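Local coordinates for N-terminal cyanobactin protease (Planktothrix agardhii NIES-596, PDB 4H6W), which probably acts as a subtilisin-like serine protease in prenylagaramide maturation, this chain being the protease domain of a longer protein, at residues K141-C146 / P172-V177. Sequence-based numbering, arbitrary orientation.
Sequences KAIQLC and PTVLAV
Ile143, on helix 137-148, reaches across to the loop that leads into strand 175-180, and all three contacts between the two segments run through its side chain. Apolar packing joins it to Val174. CD1 of Ile143 lies 4.0 Å from CG2 of Val174, the two side chains meeting roughly at right angles. Leu153 of the adjacent strand 152-156 touches both of them, and Leu171 also packs on Ile143, which makes this the inner, buried side of the contact.

The other branch of the isoleucine touches both hydrocarbon and oxygen. Its CG2 methyl, anti to the backbone N (chi1 of Ile143 -52° as measured to CG1), sits against Val174 CG2 and is also 3.4 Å from Pro172 O and equally 3.4 Å from Thr173 OG1, while the Ile143 and Thr173 side chains run alongside each other in opposing senses. A chi1 of 78° sets OG1 of Thr173 between its own N and carbonyl carbon, where the hydroxyl probably donates to Pro172 O. At 2.5 Å from OG1 to that oxygen the bond is very short, a value to be read with caution at this resolution.

A water bridges the segments. It donates to the main-chain Ile143 O, 2.9 Å from the water oxygen, and to Thr173 OG1, so the threonine hydroxyl is an acceptor on this side.

Within the subtilisin-like alpha/beta fold, the contact joins a helix flanking the parallel sheet to the entry of one of its strands, away from the predicted charge relay residues. With no direct hydrogen bond across, helix and loop are coupled by one isoleucine and a water bridge from Ile143 O to Thr173 OG1, a small interface that passes from buried hydrocarbon to the exposed Pro172 and Thr173, where one water completes the link.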
# COMPACT_ATOMS: atom_id res chain seq x y z
N LYS A 141 -3.40 8.90 17.52
CA LYS A 141 -4.77 9.38 17.36
C LYS A 141 -5.27 9.34 15.92
O LYS A 141 -6.45 9.10 15.68
CB LYS A 141 -4.89 10.82 17.88
CG LYS A 141 -4.71 10.97 19.39
CD LYS A 141 -5.48 12.17 19.92
CE LYS A 141 -5.02 12.55 21.32
NZ LYS A 141 -5.66 11.75 22.40
N ALA A 142 -4.38 9.59 14.97
CA ALA A 142 -4.71 9.48 13.54
C ALA A 142 -5.11 8.03 13.19
O ALA A 142 -6.10 7.81 12.49
CB ALA A 142 -3.55 9.95 12.68
N ILE A 143 -4.34 7.07 13.69
CA ILE A 143 -4.63 5.65 13.52
C ILE A 143 -5.93 5.28 14.25
O ILE A 143 -6.72 4.47 13.76
CB ILE A 143 -3.45 4.78 14.03
CG1 ILE A 143 -2.11 5.22 13.40
CG2 ILE A 143 -3.74 3.30 13.82
CD1 ILE A 143 -2.08 5.23 11.87
N GLN A 144 -6.15 5.89 15.42
CA GLN A 144 -7.41 5.73 16.14
C GLN A 144 -8.60 6.24 15.34
O GLN A 144 -9.65 5.61 15.32
CB GLN A 144 -7.35 6.44 17.49
CG GLN A 144 -6.50 5.70 18.51
CD GLN A 144 -6.37 6.45 19.82
OE1 GLN A 144 -7.14 7.37 20.13
NE2 GLN A 144 -5.38 6.06 20.61
N LEU A 145 -8.42 7.39 14.68
CA LEU A 145 -9.44 7.96 13.82
C LEU A 145 -9.82 6.97 12.71
O LEU A 145 -11.01 6.77 12.43
CB LEU A 145 -8.98 9.29 13.22
CG LEU A 145 -10.00 10.06 12.37
CD1 LEU A 145 -11.05 10.71 13.26
CD2 LEU A 145 -9.33 11.09 11.49
N CYS A 146 -8.81 6.33 12.11
CA CYS A 146 -9.04 5.32 11.06
C CYS A 146 -9.82 4.12 11.57
O CYS A 146 -10.71 3.63 10.89
CB CYS A 146 -7.70 4.82 10.50
SG CYS A 146 -6.77 6.06 9.58
N PRO A 172 -0.55 -0.59 15.99
CA PRO A 172 -1.71 -1.49 15.98
C PRO A 172 -2.80 -1.07 14.99
O PRO A 172 -3.08 0.13 14.83
CB PRO A 172 -2.24 -1.40 17.42
CG PRO A 172 -1.05 -0.97 18.24
CD PRO A 172 -0.27 -0.06 17.34
N THR A 173 -3.40 -2.07 14.35
CA THR A 173 -4.47 -1.93 13.34
C THR A 173 -3.97 -1.50 11.94
O THR A 173 -4.74 -1.45 10.97
CB THR A 173 -5.66 -1.06 13.83
OG1 THR A 173 -5.31 0.33 13.75
CG2 THR A 173 -6.10 -1.44 15.26
N VAL A 174 -2.68 -1.21 11.84
CA VAL A 174 -2.08 -0.90 10.54
C VAL A 174 -1.72 -2.19 9.82
O VAL A 174 -1.36 -3.20 10.45
CB VAL A 174 -0.83 -0.02 10.71
CG1 VAL A 174 -0.11 0.17 9.38
CG2 VAL A 174 -1.25 1.32 11.31
N LEU A 175 -1.85 -2.17 8.49
CA LEU A 175 -1.34 -3.28 7.69
C LEU A 175 0.07 -2.93 7.20
O LEU A 175 0.28 -1.95 6.47
CB LEU A 175 -2.29 -3.61 6.54
CG LEU A 175 -1.92 -4.71 5.52
CD1 LEU A 175 -1.55 -6.00 6.21
CD2 LEU A 175 -3.04 -4.98 4.53
N ALA A 176 1.05 -3.72 7.64
CA ALA A 176 2.45 -3.49 7.30
C ALA A 176 2.81 -4.32 6.07
O ALA A 176 2.29 -5.42 5.91
CB ALA A 176 3.34 -3.85 8.48
N VAL A 177 3.69 -3.80 5.22
CA VAL A 177 4.04 -4.49 3.98
C VAL A 177 5.55 -4.48 3.70
O VAL A 177 6.15 -3.41 3.53
CB VAL A 177 3.30 -3.89 2.76
CG1 VAL A 177 3.73 -4.59 1.48
CG2 VAL A 177 1.79 -4.00 2.96
O HOH W 1 -6.53 1.99 12.19